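Local structure of origin of replication complex subunit 1B (Arabidopsis thaliana, 5HH7) at residues C78-L83 / I92-E97; L170-Y175 / K198-A203. The protein binds the unmodified histone H3 tail through its BAH-PHD cassette and, within the origin recognition complex, binds origins of replication. All blocks are in the same frame, centred on the assembly; numbering follows the deposited sequence.

Contact 1: residues C78-L83 / I92-E97; sequences CLKPPL and ICQFCE. With ZN (zinc ion), chain D.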
ATOM      1  N   CYS A  78     -25.620  -5.361  -4.396  1.00 65.16           N
ATOM      2  CA  CYS A  78     -25.874  -4.405  -5.466  1.00 66.44           C
ATOM      3  C   CYS A  78     -25.356  -4.879  -6.816  1.00 66.23           C
ATOM      4  O   CYS A  78     -25.594  -4.239  -7.842  1.00 65.83           O
ATOM      5  CB  CYS A  78     -25.295  -3.042  -5.101  1.00 62.40           C
ATOM      6  SG  CYS A  78     -26.069  -2.340  -3.633  1.00 74.77           S
ATOM      7  N   LEU A  79     -24.663  -6.012  -6.812  1.00 67.22           N
ATOM      8  CA  LEU A  79     -24.216  -6.629  -8.053  1.00 65.54           C
ATOM      9  C   LEU A  79     -25.425  -7.164  -8.828  1.00 67.92           C
ATOM     10  O   LEU A  79     -26.505  -7.339  -8.264  1.00 64.22           O
ATOM     11  CB  LEU A  79     -23.220  -7.751  -7.760  1.00 56.43           C
ATOM     12  CG  LEU A  79     -22.025  -7.345  -6.891  1.00 51.66           C
ATOM     13  CD1 LEU A  79     -21.091  -8.515  -6.644  1.00 49.68           C
ATOM     14  CD2 LEU A  79     -21.273  -6.193  -7.525  1.00 48.60           C
ATOM     15  N   LYS A  80     -25.240  -7.400 -10.122  1.00 71.32           N
ATOM     16  CA  LYS A  80     -26.291  -7.983 -10.951  1.00 81.68           C
ATOM     17  C   LYS A  80     -25.817  -9.286 -11.597  1.00 79.48           C
ATOM     18  O   LYS A  80     -25.027  -9.264 -12.542  1.00 77.38           O
ATOM     19  CB  LYS A  80     -26.771  -6.983 -12.014  1.00 89.77           C
ATOM     20  CG  LYS A  80     -25.659  -6.226 -12.739  1.00 92.26           C
ATOM     21  CD  LYS A  80     -26.175  -5.581 -14.022  1.00 96.97           C
ATOM     22  CE  LYS A  80     -26.977  -4.314 -13.753  1.00101.90           C
ATOM     23  NZ  LYS A  80     -26.102  -3.114 -13.631  1.00101.40           N
ATOM     24  N   PRO A  81     -26.293 -10.434 -11.085  1.00 77.51           N
ATOM     25  CA  PRO A  81     -27.229 -10.571  -9.962  1.00 77.10           C
ATOM     26  C   PRO A  81     -26.511 -10.421  -8.623  1.00 73.07           C
ATOM     27  O   PRO A  81     -25.294 -10.603  -8.571  1.00 71.85           O
ATOM     28  CB  PRO A  81     -27.741 -12.003 -10.127  1.00 80.48           C
ATOM     29  CG  PRO A  81     -26.591 -12.729 -10.720  1.00 79.05           C
ATOM     30  CD  PRO A  81     -25.912 -11.745 -11.641  1.00 77.19           C
ATOM     31  N   PRO A  82     -27.250 -10.090  -7.551  1.00 73.95           N
ATOM     32  CA  PRO A  82     -26.601  -9.849  -6.258  1.00 69.60           C
ATOM     33  C   PRO A  82     -25.950 -11.103  -5.689  1.00 64.09           C
ATOM     34  O   PRO A  82     -26.496 -12.201  -5.810  1.00 65.79           O
ATOM     35  CB  PRO A  82     -27.761  -9.403  -5.362  1.00 67.88           C
ATOM     36  CG  PRO A  82     -28.970 -10.011  -5.985  1.00 71.22           C
ATOM     37  CD  PRO A  82     -28.716  -9.970  -7.462  1.00 70.49           C
ATOM     38  N   LEU A  83     -24.782 -10.935  -5.080  1.00 55.52           N
ATOM     39  CA  LEU A  83     -24.089 -12.049  -4.453  1.00 55.73           C
ATOM     40  C   LEU A  83     -24.428 -12.125  -2.972  1.00 56.01           C
ATOM     41  O   LEU A  83     -24.655 -11.104  -2.320  1.00 55.90           O
ATOM     42  CB  LEU A  83     -22.574 -11.936  -4.648  1.00 51.69           C
ATOM     43  CG  LEU A  83     -22.062 -12.180  -6.069  1.00 54.89           C
ATOM     44  CD1 LEU A  83     -20.541 -12.099  -6.121  1.00 51.34           C
ATOM     45  CD2 LEU A  83     -22.549 -13.524  -6.594  1.00 53.30           C
ATOM     46  N   ILE A  92     -13.648  -9.518 -10.911  1.00 31.21           N
ATOM     47  CA  ILE A  92     -13.667  -8.158 -11.434  1.00 35.76           C
ATOM     48  C   ILE A  92     -15.108  -7.713 -11.616  1.00 38.08           C
ATOM     49  O   ILE A  92     -16.010  -8.536 -11.778  1.00 38.00           O
ATOM     50  CB  ILE A  92     -12.910  -8.028 -12.770  1.00 32.73           C
ATOM     51  CG1 ILE A  92     -13.564  -8.891 -13.850  1.00 39.14           C
ATOM     52  CG2 ILE A  92     -11.441  -8.393 -12.591  1.00 30.87           C
ATOM     53  CD1 ILE A  92     -12.983  -8.677 -15.234  1.00 39.79           C
ATOM     54  N   CYS A  93     -15.325  -6.405 -11.589  1.00 33.86           N
ATOM     55  CA  CYS A  93     -16.674  -5.872 -11.670  1.00 38.21           C
ATOM     56  C   CYS A  93     -17.170  -5.838 -13.111  1.00 41.74           C
ATOM     57  O   CYS A  93     -16.429  -6.153 -14.043  1.00 40.96           O
ATOM     58  CB  CYS A  93     -16.723  -4.473 -11.078  1.00 37.52           C
ATOM     59  SG  CYS A  93     -16.060  -3.223 -12.179  1.00 41.25           S
ATOM     60  N   GLN A  94     -18.428  -5.443 -13.282  1.00 50.83           N
ATOM     61  CA  GLN A  94     -19.062  -5.416 -14.596  1.00 58.76           C
ATOM     62  C   GLN A  94     -18.403  -4.422 -15.547  1.00 59.34           C
ATOM     63  O   GLN A  94     -18.323  -4.668 -16.750  1.00 58.92           O
ATOM     64  CB  GLN A  94     -20.553  -5.104 -14.460  1.00 72.60           C
ATOM     65  CG  GLN A  94     -20.857  -3.869 -13.629  1.00 85.59           C
ATOM     66  CD  GLN A  94     -21.622  -4.196 -12.362  1.00 95.83           C
ATOM     67  OE1 GLN A  94     -21.340  -5.188 -11.689  1.00100.19           O
ATOM     68  NE2 GLN A  94     -22.602  -3.362 -12.034  1.00 97.28           N
ATOM     69  N   PHE A  95     -17.931  -3.303 -15.007  1.00 55.94           N
ATOM     70  CA  PHE A  95     -17.312  -2.269 -15.827  1.00 55.13           C
ATOM     71  C   PHE A  95     -15.983  -2.734 -16.408  1.00 52.82           C
ATOM     72  O   PHE A  95     -15.667  -2.440 -17.560  1.00 52.13           O
ATOM     73  CB  PHE A  95     -17.129  -0.981 -15.023  1.00 58.52           C
ATOM     74  CG  PHE A  95     -18.418  -0.385 -14.543  1.00 66.23           C
ATOM     75  CD1 PHE A  95     -19.262   0.269 -15.425  1.00 76.26           C
ATOM     76  CD2 PHE A  95     -18.792  -0.485 -13.214  1.00 64.63           C
ATOM     77  CE1 PHE A  95     -20.453   0.815 -14.991  1.00 80.09           C
ATOM     78  CE2 PHE A  95     -19.981   0.059 -12.773  1.00 73.72           C
ATOM     79  CZ  PHE A  95     -20.813   0.711 -13.662  1.00 78.16           C
ATOM     80  N   CYS A  96     -15.209  -3.462 -15.612  1.00 48.75           N
ATOM     81  CA  CYS A  96     -13.938  -3.998 -16.083  1.00 45.26           C
ATOM     82  C   CYS A  96     -14.148  -5.230 -16.958  1.00 50.05           C
ATOM     83  O   CYS A  96     -13.300  -5.567 -17.782  1.00 53.35           O
ATOM     84  CB  CYS A  96     -13.010  -4.308 -14.910  1.00 39.11           C
ATOM     85  SG  CYS A  96     -12.245  -2.833 -14.217  1.00 41.16           S
ATOM     86  N   GLU A  97     -15.284  -5.895 -16.771  1.00 45.11           N
ATOM     87  CA  GLU A  97     -15.690  -6.997 -17.639  1.00 57.45           C
ATOM     88  C   GLU A  97     -15.880  -6.492 -19.069  1.00 65.48           C
ATOM     89  O   GLU A  97     -15.341  -7.060 -20.022  1.00 63.79           O
ATOM     90  CB  GLU A  97     -16.995  -7.615 -17.128  1.00 66.39           C
ATOM     91  CG  GLU A  97     -16.840  -8.988 -16.497  1.00 74.12           C
ATOM     92  CD  GLU A  97     -18.000  -9.353 -15.586  1.00 84.88           C
ATOM     93  OE1 GLU A  97     -19.140  -8.912 -15.852  1.00 89.56           O
ATOM     94  OE2 GLU A  97     -17.763 -10.078 -14.598  1.00 86.96           O
TER
HETATM   95 ZN    ZN D 401     -13.497  -2.900 -11.891  1.00 51.42          ZN
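Gln94 reaches from the start of helix 94-98 toward the loop 78-83, where it meets Leu79 on the buried side and Lys80 on the exposed one. On the inner side Leu79 CD2 lies 4.3 Å from Gln94 OE1, a methyl against an amide oxygen. Leu79 is buried, and its side chain also packs on Phe74. The outer half is polar and faces solvent. There the exposed Lys80 crosses Gln94 at about a right angle, its chain folded over by bends at chi3 and chi4, and its NZ comes within 3.9 Å of Gln94 NE2. Both nitrogens carry hydrogens, so the pair is simple proximity and not a bond. Gln94 has CG set between its backbone N and carbonyl carbon (chi1 51°), and a further bend at chi2 (-116°) carries the amide across to the loop. Its CG also lies 4.0 Å above one face of the Phe95 ring, offset toward the rim.

The firmer geometry lies on the metal side of segment 92-97. Cys93 SG and Cys96 SG each bind the zinc ion, at 2.6 Å. Cys93 is the N-cap residue of the helix, and its SG also accepts a hydrogen bond from Cys96 N at 3.5 Å, a thiolate ligand thus held by a backbone N-H that probably tempers its charge. Cys67 and Cys70 complete this site, whereas Cys78 serves the second zinc with Cys53, Cys56 and His75, the interleaved cross-brace of a PHD finger. Phe74, on strand 73-75, touches both Leu79 and Cys93, while Gln94 rests on Ile55 and helix 94-98 follows directly from the Cys93 ligand.

Contact 2: residues L170-Y175 / K198-A203; sequences LKRELY and KEFSKA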
ATOM      1  N   LEU A 170       0.146  -7.835 -10.268  1.00 19.70           N
ATOM      2  CA  LEU A 170      -1.126  -7.571  -9.605  1.00 19.58           C
ATOM      3  C   LEU A 170      -1.250  -6.070  -9.361  1.00 22.97           C
ATOM      4  O   LEU A 170      -0.242  -5.361  -9.295  1.00 20.97           O
ATOM      5  CB  LEU A 170      -1.238  -8.340  -8.286  1.00 21.98           C
ATOM      6  CG  LEU A 170      -1.196  -9.869  -8.374  1.00 25.94           C
ATOM      7  CD1 LEU A 170      -1.725 -10.494  -7.088  1.00 25.83           C
ATOM      8  CD2 LEU A 170      -1.963 -10.381  -9.583  1.00 29.03           C
ATOM      9  N   LYS A 171      -2.481  -5.585  -9.233  1.00 18.44           N
ATOM     10  CA  LYS A 171      -2.713  -4.154  -9.045  1.00 19.88           C
ATOM     11  C   LYS A 171      -2.136  -3.612  -7.737  1.00 17.06           C
ATOM     12  O   LYS A 171      -1.747  -2.447  -7.659  1.00 21.30           O
ATOM     13  CB  LYS A 171      -4.205  -3.827  -9.158  1.00 23.14           C
ATOM     14  CG  LYS A 171      -4.741  -3.922 -10.579  1.00 25.05           C
ATOM     15  CD  LYS A 171      -4.075  -2.891 -11.478  1.00 32.30           C
ATOM     16  CE  LYS A 171      -4.622  -2.960 -12.898  1.00 43.28           C
ATOM     17  NZ  LYS A 171      -4.120  -1.840 -13.740  1.00 51.38           N
ATOM     18  N   ARG A 172      -2.074  -4.458  -6.713  1.00 20.40           N
ATOM     19  CA  ARG A 172      -1.520  -4.039  -5.428  1.00 19.95           C
ATOM     20  C   ARG A 172      -0.047  -4.414  -5.264  1.00 25.17           C
ATOM     21  O   ARG A 172       0.468  -4.460  -4.143  1.00 21.68           O
ATOM     22  CB  ARG A 172      -2.347  -4.612  -4.272  1.00 20.21           C
ATOM     23  CG  ARG A 172      -3.714  -3.957  -4.114  1.00 23.80           C
ATOM     24  CD  ARG A 172      -4.526  -4.610  -3.004  1.00 20.49           C
ATOM     25  NE  ARG A 172      -5.698  -3.812  -2.654  1.00 22.21           N
ATOM     26  CZ  ARG A 172      -5.685  -2.805  -1.786  1.00 26.08           C
ATOM     27  NH1 ARG A 172      -6.802  -2.135  -1.525  1.00 24.15           N
ATOM     28  NH2 ARG A 172      -4.555  -2.467  -1.176  1.00 22.58           N
ATOM     29  N   GLU A 173       0.635  -4.666  -6.379  1.00 21.23           N
ATOM     30  CA  GLU A 173       2.024  -5.123  -6.319  1.00 22.47           C
ATOM     31  C   GLU A 173       3.041  -3.983  -6.319  1.00 19.81           C
ATOM     32  O   GLU A 173       2.921  -3.028  -7.083  1.00 19.65           O
ATOM     33  CB  GLU A 173       2.335  -6.107  -7.455  1.00 18.63           C
ATOM     34  CG  GLU A 173       3.742  -6.704  -7.370  1.00 18.84           C
ATOM     35  CD  GLU A 173       3.969  -7.837  -8.351  1.00 20.56           C
ATOM     36  OE1 GLU A 173       3.117  -8.037  -9.244  1.00 19.39           O
ATOM     37  OE2 GLU A 173       4.996  -8.540  -8.217  1.00 21.18           O
ATOM     38  N   LEU A 174       4.037  -4.098  -5.441  1.00 17.61           N
ATOM     39  CA  LEU A 174       5.140  -3.147  -5.369  1.00 17.97           C
ATOM     40  C   LEU A 174       6.456  -3.890  -5.555  1.00 21.57           C
ATOM     41  O   LEU A 174       6.537  -5.091  -5.291  1.00 17.89           O
ATOM     42  CB  LEU A 174       5.162  -2.466  -3.999  1.00 19.54           C
ATOM     43  CG  LEU A 174       3.886  -1.752  -3.554  1.00 20.09           C
ATOM     44  CD1 LEU A 174       4.015  -1.282  -2.113  1.00 21.11           C
ATOM     45  CD2 LEU A 174       3.580  -0.584  -4.490  1.00 20.26           C
ATOM     46  N   TYR A 175       7.482  -3.169  -5.995  1.00 20.00           N
ATOM     47  CA  TYR A 175       8.847  -3.681  -5.996  1.00 20.41           C
ATOM     48  C   TYR A 175       9.640  -2.938  -4.933  1.00 18.82           C
ATOM     49  O   TYR A 175       9.463  -1.734  -4.760  1.00 20.91           O
ATOM     50  CB  TYR A 175       9.516  -3.435  -7.345  1.00 18.70           C
ATOM     51  CG  TYR A 175       8.826  -4.082  -8.518  1.00 19.46           C
ATOM     52  CD1 TYR A 175       8.386  -5.398  -8.454  1.00 19.59           C
ATOM     53  CD2 TYR A 175       8.620  -3.375  -9.696  1.00 19.97           C
ATOM     54  CE1 TYR A 175       7.754  -5.993  -9.537  1.00 23.71           C
ATOM     55  CE2 TYR A 175       7.991  -3.959 -10.781  1.00 22.77           C
ATOM     56  CZ  TYR A 175       7.561  -5.267 -10.696  1.00 25.16           C
ATOM     57  OH  TYR A 175       6.938  -5.845 -11.780  1.00 23.14           O
ATOM     58  N   LYS A 198       3.635 -15.552  -0.124  1.00 24.22           N
ATOM     59  CA  LYS A 198       3.065 -16.615   0.695  1.00 31.17           C
ATOM     60  C   LYS A 198       1.955 -16.132   1.625  1.00 25.33           C
ATOM     61  O   LYS A 198       1.143 -16.933   2.093  1.00 28.03           O
ATOM     62  CB  LYS A 198       4.158 -17.292   1.525  1.00 43.24           C
ATOM     63  CG  LYS A 198       4.588 -18.656   1.019  1.00 52.30           C
ATOM     64  CD  LYS A 198       5.008 -18.618  -0.438  1.00 55.39           C
ATOM     65  CE  LYS A 198       5.684 -19.925  -0.841  1.00 59.38           C
ATOM     66  NZ  LYS A 198       6.891 -20.227  -0.023  1.00 64.49           N
ATOM     67  N   GLU A 199       1.917 -14.829   1.890  1.00 22.08           N
ATOM     68  CA  GLU A 199       0.970 -14.292   2.864  1.00 24.46           C
ATOM     69  C   GLU A 199      -0.020 -13.282   2.284  1.00 23.64           C
ATOM     70  O   GLU A 199      -0.922 -12.820   2.984  1.00 24.88           O
ATOM     71  CB  GLU A 199       1.726 -13.671   4.043  1.00 37.23           C
ATOM     72  CG  GLU A 199       2.695 -14.630   4.711  1.00 42.49           C
ATOM     73  CD  GLU A 199       3.439 -13.999   5.870  1.00 57.28           C
ATOM     74  OE1 GLU A 199       3.294 -12.776   6.078  1.00 53.27           O
ATOM     75  OE2 GLU A 199       4.171 -14.730   6.571  1.00 70.44           O
ATOM     76  N   PHE A 200       0.133 -12.951   1.008  1.00 19.79           N
ATOM     77  CA  PHE A 200      -0.702 -11.920   0.397  1.00 22.28           C
ATOM     78  C   PHE A 200      -2.177 -12.306   0.278  1.00 23.71           C
ATOM     79  O   PHE A 200      -3.055 -11.536   0.670  1.00 19.92           O
ATOM     80  CB  PHE A 200      -0.158 -11.493  -0.972  1.00 18.80           C
ATOM     81  CG  PHE A 200      -1.005 -10.453  -1.658  1.00 20.03           C
ATOM     82  CD1 PHE A 200      -1.040  -9.149  -1.184  1.00 21.85           C
ATOM     83  CD2 PHE A 200      -1.773 -10.781  -2.767  1.00 22.16           C
ATOM     84  CE1 PHE A 200      -1.824  -8.190  -1.804  1.00 22.00           C
ATOM     85  CE2 PHE A 200      -2.558  -9.825  -3.393  1.00 23.99           C
ATOM     86  CZ  PHE A 200      -2.581  -8.527  -2.910  1.00 23.31           C
ATOM     87  N   SER A 201      -2.455 -13.489  -0.262  1.00 23.98           N
ATOM     88  CA  SER A 201      -3.842 -13.885  -0.508  1.00 27.61           C
ATOM     89  C   SER A 201      -4.622 -14.039   0.796  1.00 31.00           C
ATOM     90  O   SER A 201      -5.821 -13.770   0.848  1.00 31.40           O
ATOM     91  CB  SER A 201      -3.917 -15.172  -1.336  1.00 28.50           C
ATOM     92  OG  SER A 201      -3.657 -16.313  -0.540  1.00 32.57           O
ATOM     93  N   LYS A 202      -3.931 -14.457   1.852  1.00 25.47           N
ATOM     94  CA  LYS A 202      -4.564 -14.624   3.157  1.00 28.88           C
ATOM     95  C   LYS A 202      -4.880 -13.286   3.830  1.00 24.59           C
ATOM     96  O   LYS A 202      -5.606 -13.239   4.826  1.00 24.63           O
ATOM     97  CB  LYS A 202      -3.703 -15.506   4.065  1.00 46.31           C
ATOM     98  CG  LYS A 202      -3.717 -16.971   3.655  1.00 59.59           C
ATOM     99  CD  LYS A 202      -2.690 -17.796   4.415  1.00 67.17           C
ATOM    100  CE  LYS A 202      -2.698 -19.238   3.926  1.00 73.11           C
ATOM    101  NZ  LYS A 202      -1.722 -20.105   4.643  1.00 73.49           N
ATOM    102  N   ALA A 203      -4.347 -12.203   3.275  1.00 25.45           N
ATOM    103  CA  ALA A 203      -4.610 -10.864   3.799  1.00 28.39           C
ATOM    104  C   ALA A 203      -5.747 -10.169   3.052  1.00 29.37           C
ATOM    105  O   ALA A 203      -5.843  -8.939   3.061  1.00 24.78           O
ATOM    106  CB  ALA A 203      -3.349 -10.016   3.740  1.00 23.34           C
TER
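Phe200 turns its ring to the turn 170-173 and touches Leu170 and Arg172 with neighbouring atoms of its rim. Leu170 CD1 stands 3.8 Å from Phe200 CE2, an apolar contact in which the two side chains run antiparallel, alongside one another. Next to it, Arg172 CB approaches Phe200 CZ at 4.2 Å; both partners come to the ring obliquely. With CG anti to the backbone N (chi1 179°), the phenylalanine sends its ring away from the helix and toward the turn. Its side chain also touches Leu212 and Lys195, on strands 210-218 and 188-195.

Arg172 offers only the base of its side chain here. Its CG stands anti to the carbonyl carbon (chi1 -72°), and the chain runs extended from there to NE, leaving CB at the ring. Two carboxylates, one from each domain, and a carbonyl oxygen hold the guanidinium: NH1 forms salt bridges with Glu66 of the PHD finger and with Asp208, and NH2 donates to Val210 O.

The type I beta turn is closed by Glu173 N to Leu170 O, 3.1 Å. Glu173 OE1 returns the grip, taking Leu170 N on its anti lone pair at 3.1 Å while also accepting from Asn169. At Ala203 the carbonyl oxygen accepts a hydrogen bond from a basic side chain of the bound peptide, so this packing borders the histone H3 binding site of the BAH domain.

In the fold
Contact 1 comes first along the chain and closes before contact 2 opens. It joins the loop after strand 73-75 to the start of helix 94-98 in the PHD finger, whereas contact 2 belongs to the BAH domain, joining the loop before strand 175-184 to helix 197-200 beside the mixed sheet. Their centres are about 23 Å apart and their nearest atoms about 8 Å, so they do not touch. Arg172, bridged to Glu66 on strand 64-66, ties the two domains together near the Cys67 and Cys70 zinc site that Cys93 and Cys96 share. Both domains contain histone H3-binding regions, consistent with a cassette that reads the tail jointly.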